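Local coordinates for DltD domain-containing protein (Beauveria bassiana, PDB 7D78) that probably acts as a thioesterase of the alpha/beta-hydrolase fold that cyclises a polyketide chain into a medium-ring lactone, at residues F135-A145 with W245-V254; K256-P264 with V308-N319. One frame throughout, in Å; residues are numbered along the deposited sequence.

Contact 1: F135-A145 with W245-V254; sequences FGGTVSACAAA and WQPKEILKLV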
loop_
_atom_site.group_PDB
_atom_site.type_symbol
_atom_site.label_atom_id
_atom_site.label_comp_id
_atom_site.label_asym_id
_atom_site.label_seq_id
_atom_site.Cartn_x
_atom_site.Cartn_y
_atom_site.Cartn_z
ATOM N N PHE A 135 -0.680 -9.559 13.717
ATOM C CA PHE A 135 -0.416 -8.569 12.675
ATOM C C PHE A 135 1.059 -8.542 12.258
ATOM O O PHE A 135 1.373 -8.423 11.064
ATOM C CB PHE A 135 -0.870 -7.196 13.202
ATOM C CG PHE A 135 -1.026 -6.138 12.151
ATOM C CD1 PHE A 135 -2.218 -6.008 11.460
ATOM C CD2 PHE A 135 -0.010 -5.218 11.913
ATOM C CE1 PHE A 135 -2.382 -5.011 10.504
ATOM C CE2 PHE A 135 -0.164 -4.219 10.950
ATOM C CZ PHE A 135 -1.351 -4.119 10.246
ATOM N N GLY A 136 1.970 -8.666 13.230
ATOM C CA GLY A 136 3.392 -8.625 12.921
ATOM C C GLY A 136 3.891 -9.821 12.125
ATOM O O GLY A 136 4.881 -9.713 11.392
ATOM N N GLY A 137 3.249 -10.980 12.279
ATOM C CA GLY A 137 3.600 -12.109 11.429
ATOM C C GLY A 137 3.264 -11.851 9.973
ATOM O O GLY A 137 4.033 -12.205 9.071
ATOM N N THR A 138 2.116 -11.214 9.726
ATOM C CA THR A 138 1.722 -10.895 8.358
ATOM C C THR A 138 2.637 -9.827 7.767
ATOM O O THR A 138 3.041 -9.922 6.603
ATOM C CB THR A 138 0.257 -10.450 8.347
ATOM O OG1 THR A 138 -0.526 -11.400 9.082
ATOM C CG2 THR A 138 -0.290 -10.346 6.924
ATOM N N VAL A 139 2.984 -8.817 8.565
ATOM C CA VAL A 139 3.940 -7.794 8.137
ATOM C C VAL A 139 5.273 -8.441 7.782
ATOM O O VAL A 139 5.902 -8.099 6.771
ATOM C CB VAL A 139 4.113 -6.733 9.246
ATOM C CG1 VAL A 139 5.365 -5.877 8.988
ATOM C CG2 VAL A 139 2.873 -5.849 9.358
ATOM N N SER A 140 5.726 -9.383 8.618
ATOM C CA SER A 140 7.013 -10.022 8.378
ATOM C C SER A 140 7.012 -10.791 7.060
ATOM O O SER A 140 8.024 -10.826 6.352
ATOM C CB SER A 140 7.367 -10.964 9.538
ATOM O OG SER A 140 7.480 -10.280 10.774
ATOM N N ALA A 141 5.891 -11.420 6.720
ATOM C CA ALA A 141 5.811 -12.141 5.453
ATOM C C ALA A 141 5.988 -11.196 4.271
ATOM O O ALA A 141 6.652 -11.544 3.290
ATOM C CB ALA A 141 4.478 -12.869 5.346
ATOM N N CYS A 142 5.379 -10.008 4.338
ATOM C CA CYS A 142 5.519 -9.044 3.248
ATOM C C CYS A 142 6.967 -8.605 3.094
ATOM O O CYS A 142 7.465 -8.478 1.969
ATOM C CB CYS A 142 4.618 -7.826 3.486
ATOM S SG CYS A 142 2.857 -8.231 3.601
ATOM N N ALA A 143 7.662 -8.377 4.215
ATOM C CA ALA A 143 9.083 -8.048 4.139
ATOM C C ALA A 143 9.876 -9.197 3.538
ATOM O O ALA A 143 10.761 -8.979 2.699
ATOM C CB ALA A 143 9.629 -7.687 5.528
ATOM N N ALA A 144 9.556 -10.435 3.937
ATOM C CA ALA A 144 10.272 -11.592 3.412
ATOM C C ALA A 144 10.083 -11.732 1.910
ATOM O O ALA A 144 11.004 -12.169 1.212
ATOM C CB ALA A 144 9.808 -12.873 4.115
ATOM N N ALA A 145 8.904 -11.351 1.401
ATOM C CA ALA A 145 8.623 -11.476 -0.027
ATOM C C ALA A 145 9.677 -10.782 -0.883
ATOM O O ALA A 145 10.050 -11.289 -1.951
ATOM C CB ALA A 145 7.229 -10.919 -0.339
ATOM N N TRP A 245 -4.364 -2.743 1.918
ATOM C CA TRP A 245 -3.505 -3.907 2.084
ATOM C C TRP A 245 -4.206 -5.170 1.613
ATOM O O TRP A 245 -5.338 -5.453 2.020
ATOM C CB TRP A 245 -3.129 -4.050 3.556
ATOM C CG TRP A 245 -1.919 -4.879 3.863
ATOM C CD1 TRP A 245 -0.852 -5.139 3.042
ATOM C CD2 TRP A 245 -1.633 -5.526 5.110
ATOM N NE1 TRP A 245 0.084 -5.910 3.713
ATOM C CE2 TRP A 245 -0.379 -6.164 4.978
ATOM C CE3 TRP A 245 -2.319 -5.623 6.333
ATOM C CZ2 TRP A 245 0.206 -6.882 6.022
ATOM C CZ3 TRP A 245 -1.738 -6.331 7.366
ATOM C CH2 TRP A 245 -0.480 -6.947 7.207
ATOM N N GLN A 246 -3.525 -5.942 0.770
ATOM C CA GLN A 246 -4.016 -7.238 0.305
ATOM C C GLN A 246 -2.983 -8.306 0.651
ATOM O O GLN A 246 -2.301 -8.831 -0.236
ATOM C CB GLN A 246 -4.292 -7.199 -1.197
ATOM C CG GLN A 246 -5.159 -6.000 -1.616
ATOM C CD GLN A 246 -6.548 -6.108 -1.064
ATOM O OE1 GLN A 246 -7.108 -7.204 -1.011
ATOM N NE2 GLN A 246 -7.116 -4.981 -0.626
ATOM N N PRO A 247 -2.840 -8.644 1.939
ATOM C CA PRO A 247 -1.711 -9.499 2.345
ATOM C C PRO A 247 -1.785 -10.913 1.803
ATOM O O PRO A 247 -0.733 -11.519 1.556
ATOM C CB PRO A 247 -1.791 -9.485 3.877
ATOM C CG PRO A 247 -3.217 -9.153 4.182
ATOM C CD PRO A 247 -3.667 -8.227 3.084
ATOM N N LYS A 248 -2.989 -11.470 1.626
ATOM C CA LYS A 248 -3.090 -12.787 1.007
ATOM C C LYS A 248 -2.429 -12.800 -0.361
ATOM O O LYS A 248 -1.813 -13.802 -0.742
ATOM C CB LYS A 248 -4.554 -13.226 0.901
ATOM C CG LYS A 248 -5.230 -13.399 2.250
ATOM C CD LYS A 248 -6.705 -13.783 2.104
ATOM C CE LYS A 248 -7.379 -13.932 3.463
ATOM N NZ LYS A 248 -8.852 -14.133 3.337
ATOM N N GLU A 249 -2.511 -11.687 -1.097
ATOM C CA GLU A 249 -1.852 -11.631 -2.398
ATOM C C GLU A 249 -0.344 -11.519 -2.245
ATOM O O GLU A 249 0.404 -12.142 -3.007
ATOM C CB GLU A 249 -2.390 -10.466 -3.231
ATOM C CG GLU A 249 -3.899 -10.470 -3.405
ATOM C CD GLU A 249 -4.433 -11.810 -3.882
ATOM O OE1 GLU A 249 -3.801 -12.436 -4.759
ATOM O OE2 GLU A 249 -5.487 -12.233 -3.378
ATOM N N ILE A 250 0.121 -10.725 -1.272
ATOM C CA ILE A 250 1.564 -10.561 -1.079
ATOM C C ILE A 250 2.192 -11.861 -0.579
ATOM O O ILE A 250 3.323 -12.205 -0.953
ATOM C CB ILE A 250 1.863 -9.386 -0.126
ATOM C CG1 ILE A 250 1.283 -8.083 -0.686
ATOM C CG2 ILE A 250 3.357 -9.212 0.041
ATOM C CD1 ILE A 250 1.199 -6.981 0.334
ATOM N N LEU A 251 1.468 -12.611 0.257
ATOM C CA LEU A 251 2.008 -13.873 0.752
ATOM C C LEU A 251 2.286 -14.843 -0.389
ATOM O O LEU A 251 3.167 -15.704 -0.269
ATOM C CB LEU A 251 1.057 -14.499 1.775
ATOM C CG LEU A 251 1.483 -14.325 3.238
ATOM C CD1 LEU A 251 1.440 -12.845 3.633
ATOM C CD2 LEU A 251 0.608 -15.162 4.179
ATOM N N LYS A 252 1.579 -14.697 -1.517
ATOM C CA LYS A 252 1.821 -15.578 -2.655
ATOM C C LYS A 252 3.180 -15.324 -3.289
ATOM O O LYS A 252 3.715 -16.218 -3.950
ATOM C CB LYS A 252 0.703 -15.432 -3.693
ATOM C CG LYS A 252 -0.646 -15.956 -3.217
ATOM C CD LYS A 252 -1.777 -15.394 -4.058
ATOM C CE LYS A 252 -3.139 -15.839 -3.534
ATOM N NZ LYS A 252 -4.237 -15.417 -4.455
ATOM N N LEU A 253 3.756 -14.133 -3.087
ATOM C CA LEU A 253 5.116 -13.869 -3.542
ATOM C C LEU A 253 6.152 -14.576 -2.681
ATOM O O LEU A 253 7.300 -14.713 -3.105
ATOM C CB LEU A 253 5.404 -12.367 -3.542
ATOM C CG LEU A 253 4.410 -11.501 -4.313
ATOM C CD1 LEU A 253 4.705 -10.036 -4.075
ATOM C CD2 LEU A 253 4.464 -11.828 -5.792
ATOM N N VAL A 254 5.787 -15.010 -1.478
ATOM C CA VAL A 254 6.737 -15.731 -0.638
ATOM C C VAL A 254 6.733 -17.184 -1.088
ATOM O O VAL A 254 5.977 -18.008 -0.558
ATOM C CB VAL A 254 6.390 -15.607 0.856
ATOM C CG1 VAL A 254 7.515 -16.192 1.708
ATOM C CG2 VAL A 254 6.128 -14.145 1.227
HETATM O O HOH W 1 9.297 -13.159 -3.871
HETATM O O HOH W 2 10.578 -14.590 -2.601
#

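Contact 2: K256-P264 with V308-N319; sequences KTPVLMVTP and VVDAMTEFIREN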
loop_
_atom_site.group_PDB
_atom_site.type_symbol
_atom_site.label_atom_id
_atom_site.label_comp_id
_atom_site.label_asym_id
_atom_site.label_seq_id
_atom_site.Cartn_x
_atom_site.Cartn_y
_atom_site.Cartn_z
ATOM N N LYS A 256 9.848 -18.985 -1.797
ATOM C CA LYS A 256 11.146 -19.626 -1.578
ATOM C C LYS A 256 11.516 -19.676 -0.101
ATOM O O LYS A 256 12.241 -20.571 0.337
ATOM C CB LYS A 256 12.260 -18.892 -2.323
ATOM C CG LYS A 256 12.063 -18.709 -3.810
ATOM C CD LYS A 256 13.079 -17.678 -4.303
ATOM C CE LYS A 256 12.848 -17.268 -5.737
ATOM N NZ LYS A 256 11.504 -16.677 -5.936
ATOM N N THR A 257 11.043 -18.717 0.668
ATOM C CA THR A 257 11.455 -18.592 2.066
ATOM C C THR A 257 10.858 -19.699 2.928
ATOM O O THR A 257 9.627 -19.786 3.035
ATOM C CB THR A 257 11.023 -17.230 2.591
ATOM O OG1 THR A 257 11.460 -16.224 1.668
ATOM C CG2 THR A 257 11.624 -16.971 3.971
ATOM N N PRO A 258 11.673 -20.548 3.557
ATOM C CA PRO A 258 11.141 -21.546 4.493
ATOM C C PRO A 258 10.275 -20.880 5.548
ATOM O O PRO A 258 10.672 -19.887 6.165
ATOM C CB PRO A 258 12.402 -22.159 5.117
ATOM C CG PRO A 258 13.500 -21.884 4.154
ATOM C CD PRO A 258 13.142 -20.591 3.467
ATOM N N VAL A 259 9.075 -21.418 5.749
ATOM C CA VAL A 259 8.080 -20.740 6.570
ATOM C C VAL A 259 7.511 -21.703 7.600
ATOM O O VAL A 259 7.077 -22.810 7.262
ATOM C CB VAL A 259 6.955 -20.115 5.717
ATOM C CG1 VAL A 259 6.400 -21.117 4.709
ATOM C CG2 VAL A 259 5.833 -19.558 6.620
ATOM N N LEU A 260 7.490 -21.261 8.849
ATOM C CA LEU A 260 6.809 -21.943 9.937
ATOM C C LEU A 260 5.620 -21.095 10.354
ATOM O O LEU A 260 5.780 -19.904 10.642
ATOM C CB LEU A 260 7.749 -22.151 11.128
ATOM C CG LEU A 260 7.069 -22.543 12.437
ATOM C CD1 LEU A 260 6.524 -23.965 12.318
ATOM C CD2 LEU A 260 8.064 -22.429 13.590
ATOM N N MET A 261 4.433 -21.692 10.367
ATOM C CA MET A 261 3.247 -21.029 10.887
ATOM C C MET A 261 2.759 -21.738 12.143
ATOM O O MET A 261 2.590 -22.966 12.148
ATOM C CB MET A 261 2.125 -20.995 9.852
ATOM C CG MET A 261 0.882 -20.279 10.361
ATOM S SD MET A 261 -0.431 -20.248 9.131
ATOM C CE MET A 261 0.382 -19.418 7.768
ATOM N N VAL A 262 2.515 -20.958 13.191
ATOM C CA VAL A 262 1.940 -21.440 14.440
ATOM C C VAL A 262 0.545 -20.842 14.573
ATOM O O VAL A 262 0.396 -19.619 14.703
ATOM C CB VAL A 262 2.817 -21.066 15.641
ATOM C CG1 VAL A 262 2.193 -21.586 16.940
ATOM C CG2 VAL A 262 4.235 -21.601 15.450
ATOM N N THR A 263 -0.473 -21.703 14.561
ATOM C CA THR A 263 -1.864 -21.288 14.577
ATOM C C THR A 263 -2.542 -21.775 15.848
ATOM O O THR A 263 -2.453 -22.972 16.168
ATOM C CB THR A 263 -2.600 -21.846 13.347
ATOM O OG1 THR A 263 -2.086 -21.220 12.167
ATOM C CG2 THR A 263 -4.116 -21.597 13.442
ATOM N N PRO A 264 -3.229 -20.902 16.592
ATOM C CA PRO A 264 -3.969 -21.362 17.773
ATOM C C PRO A 264 -5.253 -22.052 17.344
ATOM O O PRO A 264 -6.004 -21.524 16.518
ATOM C CB PRO A 264 -4.266 -20.066 18.544
ATOM C CG PRO A 264 -3.627 -18.927 17.720
ATOM C CD PRO A 264 -3.453 -19.466 16.342
ATOM N N VAL A 308 6.498 -25.184 21.915
ATOM C CA VAL A 308 6.290 -24.396 20.705
ATOM C C VAL A 308 7.526 -23.558 20.399
ATOM O O VAL A 308 7.984 -23.502 19.252
ATOM C CB VAL A 308 5.026 -23.529 20.846
ATOM C CG1 VAL A 308 5.002 -22.441 19.776
ATOM C CG2 VAL A 308 3.784 -24.403 20.750
ATOM N N VAL A 309 8.099 -22.909 21.418
ATOM C CA VAL A 309 9.315 -22.129 21.203
ATOM C C VAL A 309 10.455 -23.029 20.744
ATOM O O VAL A 309 11.193 -22.689 19.811
ATOM C CB VAL A 309 9.681 -21.343 22.472
ATOM C CG1 VAL A 309 10.988 -20.590 22.268
ATOM C CG2 VAL A 309 8.570 -20.382 22.818
ATOM N N ASP A 310 10.611 -24.198 21.374
ATOM C CA ASP A 310 11.647 -25.130 20.934
ATOM C C ASP A 310 11.438 -25.538 19.482
ATOM O O ASP A 310 12.407 -25.705 18.728
ATOM C CB ASP A 310 11.674 -26.361 21.844
ATOM C CG ASP A 310 12.469 -26.121 23.105
ATOM O OD1 ASP A 310 13.179 -25.091 23.158
ATOM O OD2 ASP A 310 12.389 -26.949 24.038
ATOM N N ALA A 311 10.178 -25.693 19.070
ATOM C CA ALA A 311 9.894 -26.031 17.682
ATOM C C ALA A 311 10.343 -24.928 16.732
ATOM O O ALA A 311 10.781 -25.214 15.609
ATOM C CB ALA A 311 8.406 -26.307 17.508
ATOM N N MET A 312 10.249 -23.669 17.166
ATOM C CA MET A 312 10.696 -22.558 16.329
ATOM C C MET A 312 12.204 -22.597 16.128
ATOM O O MET A 312 12.688 -22.536 14.994
ATOM C CB MET A 312 10.277 -21.227 16.951
ATOM C CG MET A 312 8.783 -21.040 17.068
ATOM S SD MET A 312 8.359 -19.568 18.028
ATOM C CE MET A 312 6.612 -19.569 17.773
ATOM N N THR A 313 12.967 -22.707 17.219
ATOM C CA THR A 313 14.421 -22.723 17.096
ATOM C C THR A 313 14.904 -23.933 16.321
ATOM O O THR A 313 15.927 -23.855 15.632
ATOM C CB THR A 313 15.084 -22.694 18.470
ATOM O OG1 THR A 313 14.552 -23.747 19.284
ATOM C CG2 THR A 313 14.818 -21.368 19.131
ATOM N N GLU A 314 14.204 -25.062 16.439
ATOM C CA GLU A 314 14.562 -26.228 15.642
ATOM C C GLU A 314 14.352 -25.946 14.159
ATOM O O GLU A 314 15.227 -26.233 13.334
ATOM C CB GLU A 314 13.754 -27.448 16.092
ATOM C CG GLU A 314 14.078 -28.728 15.322
ATOM C CD GLU A 314 12.971 -29.777 15.418
ATOM O OE1 GLU A 314 13.200 -30.929 14.983
ATOM O OE2 GLU A 314 11.872 -29.455 15.929
ATOM N N PHE A 315 13.201 -25.358 13.804
ATOM C CA PHE A 315 12.932 -25.035 12.402
ATOM C C PHE A 315 13.957 -24.044 11.859
ATOM O O PHE A 315 14.445 -24.193 10.734
ATOM C CB PHE A 315 11.510 -24.483 12.252
ATOM C CG PHE A 315 11.151 -24.093 10.844
ATOM C CD1 PHE A 315 10.623 -25.029 9.967
ATOM C CD2 PHE A 315 11.331 -22.786 10.396
ATOM C CE1 PHE A 315 10.291 -24.682 8.665
ATOM C CE2 PHE A 315 11.005 -22.424 9.086
ATOM C CZ PHE A 315 10.480 -23.369 8.225
ATOM N N ILE A 316 14.300 -23.026 12.643
ATOM C CA ILE A 316 15.287 -22.051 12.191
ATOM C C ILE A 316 16.655 -22.710 12.039
ATOM O O ILE A 316 17.347 -22.519 11.032
ATOM C CB ILE A 316 15.330 -20.854 13.161
ATOM C CG1 ILE A 316 13.958 -20.176 13.203
ATOM C CG2 ILE A 316 16.404 -19.866 12.748
ATOM C CD1 ILE A 316 13.809 -19.106 14.277
ATOM N N ARG A 317 17.053 -23.516 13.029
ATOM C CA ARG A 317 18.340 -24.202 12.962
ATOM C C ARG A 317 18.439 -25.070 11.716
ATOM O O ARG A 317 19.480 -25.101 11.049
ATOM C CB ARG A 317 18.547 -25.051 14.220
ATOM C CG ARG A 317 19.842 -24.766 14.961
ATOM C CD ARG A 317 20.053 -25.730 16.128
ATOM N NE ARG A 317 19.073 -25.527 17.190
ATOM C CZ ARG A 317 19.197 -24.624 18.158
ATOM N NH1 ARG A 317 20.263 -23.830 18.202
ATOM N NH2 ARG A 317 18.254 -24.513 19.083
ATOM N N GLU A 318 17.363 -25.772 11.376
ATOM C CA GLU A 318 17.420 -26.685 10.241
ATOM C C GLU A 318 17.534 -25.931 8.924
ATOM O O GLU A 318 18.265 -26.356 8.024
ATOM C CB GLU A 318 16.189 -27.589 10.230
ATOM C CG GLU A 318 16.247 -28.723 11.240
ATOM C CD GLU A 318 15.073 -29.679 11.114
ATOM O OE1 GLU A 318 14.558 -30.134 12.161
ATOM O OE2 GLU A 318 14.671 -29.977 9.969
ATOM N N ASN A 319 16.842 -24.800 8.798
ATOM C CA ASN A 319 16.705 -24.129 7.512
ATOM C C ASN A 319 17.626 -22.930 7.325
ATOM O O ASN A 319 17.840 -22.511 6.184
ATOM C CB ASN A 319 15.253 -23.690 7.318
ATOM C CG ASN A 319 14.327 -24.864 7.205
ATOM O OD1 ASN A 319 14.332 -25.550 6.191
ATOM N ND2 ASN A 319 13.538 -25.123 8.253
#

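Contact 1: F135-A145 with W245-V254
Trp245 lays its indole against the first two turns of helix 135-145, meeting Phe135, Thr138, Val139 and Cys142. With CG anti to the backbone N, the ring system is swung in against the helix. The Phe135 ring is turned obliquely to it, planes at 55°, and Trp245 CZ3 comes 3.5 Å from Phe135 CE1. Thr138 CG2 touches Trp245 CH2 at 3.4 Å and also meets Pro247 CB, so one methyl touches both the indole and the proline.

The polar link is slight: Trp245 NE1 gives a weak, bent hydrogen bond to Cys142 SG (3.6 Å, N-H...S angle 142°). The sulfur sits at the edge of the indole, close to its plane, and also packs against Ile250 CG2.

Farther along, small residues let the chains close up. Ala141 CB is pressed against Leu251 CD1 at 3.5 Å, tight for two carbons, while Ala145 CB packs on Leu253 CB and Val254 CG2. At this end a water lies 2.8 Å from Ala145 O and within hydrogen-bonding distance of Leu253 O.

The helix axes cross at 43°, 9.3 Å apart. Helix 135-145 begins within what is probably the nucleophile elbow, which includes Gly136; Ala141 also touches strand 150-156, Pro103 of helix 103-118 reaches both Phe135 and Trp245, and Leu251 continues onto Ala278 of helix 272-281. Cys142 also packs against Trp244 of the second subunit.

Contact 2: K256-P264 with V308-N319
The Phe315 ring is covered on both faces: Leu260 CB lies over one, and the Asn319 amide nitrogen ND2 sits 3.2 Å above the plane of the other, over the ring centre. The first is a CH-pi contact, with Leu260 CB 3.8 Å from the ring centroid and 14° off its normal. At the rim, near the ring plane, come the backbone atoms Pro258 C and Val259 N, the latter 3.5 Å from Phe315 CZ. Having CG anti to the backbone N (chi1 179°) sends this ring from the helix to the strand backbone.

Asn319 ND2 is tied back to Phe315 O by a 2.8 Å hydrogen bond that also holds the amide over the ring face. That oxygen accepts from Asn319 N as well, the two donors arriving from opposite faces of the carbonyl plane. The Asn319 and Pro258 side chains slide past each other in opposite directions, CB against CB.

The remaining packing is aliphatic. The Leu260 and Met312 side chains cross at about a right angle, Leu260 CD2 3.8 Å from Met312 CG. The extended methionine carries its CE to Val262 CG2 (3.9 Å), and Val262 CG1 meets Val308 CG1 tip to tip.

Strand and helix run antiparallel, at 171°. The C-terminal helix packs along strand 259-264, which lies between strands 150-156 and 286-291 in the parallel part of the central sheet, as in the alpha/beta-hydrolase fold.

Overall arrangement
Contact 1 is buried, whereas contact 2, farther from the centre of the chain, is only partly so. They follow one another in sequence, helix 247-251 leading into strand 259-264; their centres lie about 17 Å apart, and the two meet by packing where Ala144 comes near Thr257. Strand 150-156 joins both: helix 135-145 leans on its side chains, while strand 259-264 pairs with its backbone. Contact 1 is helix against helix, with an indole, a sulfur and a shared water; contact 2 is helix against sheet, packing without a polar bond between its segments. Contact 1 borders the probable catalytic centre through Phe135, while contact 2 attaches the C-terminal helix to the sheet.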